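Local coordinates for protein putative polyprenyl synthetase (Streptomyces coelicolor, PDB 3NF2) that probably acts as a magnesium-dependent prenyltransferase of the FPP/GGPP synthase family, joining isoprenyl diphosphate units into longer polyprenyl chains, at residues 146-150 and 206-210; 151-155 and 182-187. Numbering follows the deposited sequence.

Contact 1: residues 146-150 and 206-210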
loop_
_atom_site.group_PDB
_atom_site.type_symbol
_atom_site.label_atom_id
_atom_site.label_comp_id
_atom_site.label_asym_id
_atom_site.label_seq_id
_atom_site.Cartn_x
_atom_site.Cartn_y
_atom_site.Cartn_z
ATOM N N ARG A 146 3.588 10.747 -10.375
ATOM C CA ARG A 146 4.730 11.266 -9.608
ATOM C C ARG A 146 4.259 12.155 -8.454
ATOM O O ARG A 146 4.778 12.066 -7.339
ATOM C CB ARG A 146 5.652 12.057 -10.546
ATOM C CG ARG A 146 6.794 12.827 -9.898
ATOM C CD ARG A 146 8.122 12.176 -10.190
ATOM N NE ARG A 146 9.206 12.734 -9.383
ATOM C CZ ARG A 146 10.122 13.594 -9.827
ATOM N NH1 ARG A 146 10.092 14.017 -11.086
ATOM N NH2 ARG A 146 11.070 14.030 -9.005
ATOM N N ARG A 147 3.262 12.990 -8.738
ATOM C CA ARG A 147 2.670 13.895 -7.761
ATOM C C ARG A 147 1.865 13.127 -6.728
ATOM O O ARG A 147 1.833 13.504 -5.561
ATOM C CB ARG A 147 1.733 14.896 -8.448
ATOM C CG ARG A 147 2.359 15.723 -9.557
ATOM C CD ARG A 147 3.088 16.918 -9.019
ATOM N NE ARG A 147 3.907 17.549 -10.046
ATOM C CZ ARG A 147 4.475 18.743 -9.917
ATOM N NH1 ARG A 147 4.299 19.443 -8.803
ATOM N NH2 ARG A 147 5.211 19.237 -10.905
ATOM N N LEU A 148 1.195 12.066 -7.177
ATOM C CA LEU A 148 0.383 11.227 -6.299
ATOM C C LEU A 148 1.283 10.494 -5.319
ATOM O O LEU A 148 0.957 10.384 -4.140
ATOM C CB LEU A 148 -0.427 10.218 -7.117
ATOM C CG LEU A 148 -1.559 9.478 -6.385
ATOM C CD1 LEU A 148 -2.804 10.350 -6.254
ATOM C CD2 LEU A 148 -1.883 8.183 -7.084
ATOM N N THR A 149 2.422 10.024 -5.826
ATOM C CA THR A 149 3.405 9.290 -5.037
ATOM C C THR A 149 4.009 10.150 -3.922
ATOM O O THR A 149 4.160 9.684 -2.804
ATOM C CB THR A 149 4.517 8.708 -5.941
ATOM O OG1 THR A 149 3.907 7.933 -6.979
ATOM C CG2 THR A 149 5.504 7.815 -5.133
ATOM N N LYS A 150 4.329 11.401 -4.238
ATOM C CA LYS A 150 4.867 12.342 -3.267
ATOM C C LYS A 150 3.869 12.536 -2.124
ATOM O O LYS A 150 4.246 12.476 -0.948
ATOM C CB LYS A 150 5.199 13.679 -3.944
ATOM C CG LYS A 150 5.678 14.775 -2.980
ATOM C CD LYS A 150 6.026 16.074 -3.694
ATOM C CE LYS A 150 6.458 17.142 -2.694
ATOM N NZ LYS A 150 7.336 18.164 -3.323
ATOM N N ALA A 206 2.685 23.701 -11.944
ATOM C CA ALA A 206 2.171 22.691 -11.051
ATOM C C ALA A 206 2.611 22.844 -9.596
ATOM O O ALA A 206 1.805 22.752 -8.695
ATOM C CB ALA A 206 2.523 21.342 -11.569
ATOM N N ASP A 207 3.882 23.141 -9.384
ATOM C CA ASP A 207 4.414 23.285 -8.055
ATOM C C ASP A 207 3.698 24.387 -7.371
ATOM O O ASP A 207 3.482 24.330 -6.189
ATOM C CB ASP A 207 5.855 23.712 -8.098
ATOM C CG ASP A 207 6.709 22.736 -8.749
ATOM O OD1 ASP A 207 6.193 21.739 -9.232
ATOM O OD2 ASP A 207 7.913 22.946 -8.777
ATOM N N THR A 208 3.406 25.434 -8.099
ATOM C CA THR A 208 2.772 26.566 -7.499
ATOM C C THR A 208 1.388 26.240 -7.024
ATOM O O THR A 208 0.977 26.631 -5.976
ATOM C CB THR A 208 2.831 27.771 -8.418
ATOM O OG1 THR A 208 4.199 28.134 -8.591
ATOM C CG2 THR A 208 2.104 28.915 -7.839
ATOM N N LEU A 209 0.672 25.489 -7.811
ATOM C CA LEU A 209 -0.679 25.046 -7.441
ATOM C C LEU A 209 -0.633 24.107 -6.246
ATOM O O LEU A 209 -1.560 24.060 -5.450
ATOM C CB LEU A 209 -1.358 24.332 -8.613
ATOM C CG LEU A 209 -1.781 25.150 -9.835
ATOM C CD1 LEU A 209 -1.762 24.252 -11.048
ATOM C CD2 LEU A 209 -3.160 25.756 -9.640
ATOM N N GLU A 210 0.460 23.360 -6.150
ATOM C CA GLU A 210 0.779 22.521 -5.009
ATOM C C GLU A 210 0.946 23.372 -3.742
ATOM O O GLU A 210 0.400 23.042 -2.685
ATOM C CB GLU A 210 2.059 21.752 -5.331
ATOM C CG GLU A 210 2.375 20.566 -4.467
ATOM C CD GLU A 210 3.494 19.728 -5.051
ATOM O OE1 GLU A 210 4.647 19.860 -4.585
ATOM O OE2 GLU A 210 3.217 18.947 -5.990
HETATM O O HOH W 1 1.627 16.099 -5.014
#
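A salt-bridge network between two helix segments that run in roughly the same direction in the all-helical isoprenoid synthase fold holds this contact together, and R147 is at its middle. NH1 of R147 donates to OD1 of D207 at 3.0 Å and to OE2 of E210 at 3.1 Å, both with N-H...O angles of 151°, while NH2 of R147 also reaches OD1 of D207 at 3.2 Å. D207 and E210 lie three residues apart on helix 203-230, so both carboxylates can reach the same guanidinium, near its plane, although D207 leaves its helix sideways. NH2 has a further acid partner in E203, which extends the network toward the start of the same helix. A longer bridge runs from NZ of K150, one turn on from R147, to OE1 of E210 at 3.4 Å; as a hydrogen bond it is weak.

The local axes stay 12.9 Å apart at an angle of 31°, and even the nearest CA atoms, those of R147 and E210, are separated by 9.2 Å. Long side chains therefore span the gap, and just 213 Å² is buried. Beyond the two segments, A206 packs against V197 and E210 touches A189, both on helix 173-198, whereas L148 turns to helices 77-98 and 115-134. T149 and R146 pack on A127 and L134 of the second subunit. The methyl group of A206 lies over one face of the R147 guanidinium, CB 3.5 Å from NH2. A water completes the link, donating to O of R147 at 2.7 Å and, weakly, to OE2 of E210 at 3.4 Å.

Contact 2: residues 151-155 and 182-187; sequences ASRSL and NKTGAL. With SO4 (sulfate ion), chain D.
Close antiparallel helix packing, partly buried within the helical bundle of the isoprenoid synthase fold, joins residues 151-155 (helix 139-165) to 182-187 (helix 173-198). The local axes run at 171° and approach to 8.3 Å; A151 pairs with A186, S154 with N182 and L155 with K183, at CA-CA distances of 5.0 Å. Small residues permit this: CB of A151 meets O of A186 at 3.5 Å, and CB of S154 meets CB of A186 at 3.6 Å. OG of S154 turns back to O of K150; O of S154 lies 3.3 Å from CB of N182, whose ND2 hydrogen-bonds Q161. A wider pi-type turn spans 182-185. L155 (m, t) puts CD2 3.3 Å from O of K183 and CD1 4.5 Å from CD2 of L187 (t, p). CA-to-CB of K183 points away; the extended chain carries NZ to a D162 salt bridge and hydrogen bonds with O4 (2.9 Å) and O1 (3.0 Å) of a sulfate probably from the crystallisation liquor. Helix 77-98 covers L155 and L187; S152 and R153 face the second subunit.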
loop_
_atom_site.group_PDB
_atom_site.type_symbol
_atom_site.label_atom_id
_atom_site.label_comp_id
_atom_site.label_asym_id
_atom_site.label_seq_id
_atom_site.Cartn_x
_atom_site.Cartn_y
_atom_site.Cartn_z
ATOM N N ALA A 151 2.597 12.720 -2.484
ATOM C CA ALA A 151 1.528 12.937 -1.517
ATOM C C ALA A 151 1.259 11.702 -0.664
ATOM O O ALA A 151 0.907 11.818 0.513
ATOM C CB ALA A 151 0.266 13.345 -2.224
ATOM N N SER A 152 1.412 10.529 -1.273
ATOM C CA SER A 152 1.143 9.272 -0.598
ATOM C C SER A 152 2.274 8.945 0.361
ATOM O O SER A 152 2.014 8.494 1.471
ATOM C CB SER A 152 0.937 8.145 -1.606
ATOM O OG SER A 152 2.148 7.881 -2.283
ATOM N N ARG A 153 3.517 9.201 -0.055
ATOM C CA ARG A 153 4.692 9.010 0.818
ATOM C C ARG A 153 4.575 9.937 2.017
ATOM O O ARG A 153 4.940 9.577 3.149
ATOM C CB ARG A 153 6.014 9.283 0.083
ATOM C CG ARG A 153 6.294 8.371 -1.121
ATOM C CD ARG A 153 7.744 7.896 -1.243
ATOM N NE ARG A 153 8.730 8.951 -1.012
ATOM C CZ ARG A 153 9.718 8.885 -0.117
ATOM N NH1 ARG A 153 9.874 7.806 0.642
ATOM N NH2 ARG A 153 10.563 9.902 0.010
ATOM N N SER A 154 4.025 11.122 1.758
ATOM C CA SER A 154 3.807 12.132 2.777
ATOM C C SER A 154 2.773 11.730 3.817
ATOM O O SER A 154 3.026 11.877 4.998
ATOM C CB SER A 154 3.423 13.459 2.131
ATOM O OG SER A 154 4.565 14.076 1.572
ATOM N N LEU A 155 1.621 11.230 3.377
ATOM C CA LEU A 155 0.580 10.711 4.276
ATOM C C LEU A 155 1.094 9.567 5.157
ATOM O O LEU A 155 0.711 9.450 6.326
ATOM C CB LEU A 155 -0.594 10.178 3.450
ATOM C CG LEU A 155 -1.598 11.152 2.832
ATOM C CD1 LEU A 155 -2.308 10.453 1.685
ATOM C CD2 LEU A 155 -2.612 11.597 3.883
ATOM N N ASN A 182 1.758 16.909 6.401
ATOM C CA ASN A 182 1.797 15.600 5.815
ATOM C C ASN A 182 0.431 14.954 5.713
ATOM O O ASN A 182 0.073 14.423 4.709
ATOM C CB ASN A 182 2.730 14.699 6.604
ATOM C CG ASN A 182 4.170 14.916 6.276
ATOM O OD1 ASN A 182 4.525 15.257 5.171
ATOM N ND2 ASN A 182 5.005 14.710 7.237
ATOM N N LYS A 183 -0.318 15.023 6.788
ATOM C CA LYS A 183 -1.623 14.417 6.880
ATOM C C LYS A 183 -2.697 15.023 6.026
ATOM O O LYS A 183 -3.522 14.339 5.496
ATOM C CB LYS A 183 -2.109 14.394 8.315
ATOM C CG LYS A 183 -1.569 13.305 9.168
ATOM C CD LYS A 183 -2.378 13.185 10.420
ATOM C CE LYS A 183 -1.668 12.433 11.516
ATOM N NZ LYS A 183 -2.373 12.496 12.820
ATOM N N THR A 184 -2.723 16.328 5.941
ATOM C CA THR A 184 -3.803 16.945 5.244
ATOM C C THR A 184 -3.336 17.751 4.096
ATOM O O THR A 184 -3.896 17.704 3.059
ATOM C CB THR A 184 -4.621 17.790 6.174
ATOM O OG1 THR A 184 -5.156 16.945 7.170
ATOM C CG2 THR A 184 -5.740 18.403 5.457
ATOM N N GLY A 185 -2.273 18.480 4.305
ATOM C CA GLY A 185 -1.759 19.349 3.290
ATOM C C GLY A 185 -1.270 18.723 2.015
ATOM O O GLY A 185 -1.535 19.219 0.968
ATOM N N ALA A 186 -0.564 17.625 2.120
ATOM C CA ALA A 186 0.046 16.989 0.994
ATOM C C ALA A 186 -0.926 16.497 -0.035
ATOM O O ALA A 186 -0.656 16.549 -1.185
ATOM C CB ALA A 186 0.912 15.890 1.444
ATOM N N LEU A 187 -2.045 15.981 0.409
ATOM C CA LEU A 187 -3.053 15.442 -0.491
ATOM C C LEU A 187 -3.921 16.533 -1.134
ATOM O O LEU A 187 -4.417 16.366 -2.255
ATOM C CB LEU A 187 -3.935 14.418 0.233
ATOM C CG LEU A 187 -4.876 13.640 -0.688
ATOM C CD1 LEU A 187 -4.082 12.815 -1.705
ATOM C CD2 LEU A 187 -5.818 12.767 0.103
HETATM S S SO4 D . -5.569 11.131 13.269
HETATM O O1 SO4 D . -4.570 10.569 12.364
HETATM O O2 SO4 D . -6.818 11.353 12.543
HETATM O O3 SO4 D . -5.803 10.201 14.373
HETATM O O4 SO4 D . -5.085 12.401 13.801
#

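Overall arrangement
Following the chain from the N terminus, helix 139-165 supplies the first half of both contacts, 146-150 running straight into 151-155. The chain then turns back into helix 173-198, where 182-187 closes the shorter loop, contact 2, with 26 residues between its segments. Helix 203-230 follows, and at 206-210 it closes contact 1 around 55 residues, so contact 2 is nested inside it. The two centres lie about 11 Å apart. Contact 2, nearer the chain centre, joins consecutive helices by close packing of small residues, whereas contact 1 bridges a wider gap through charged side chains at the surface. Together they tie three successive helices, and helix 139-165 also meets the second subunit.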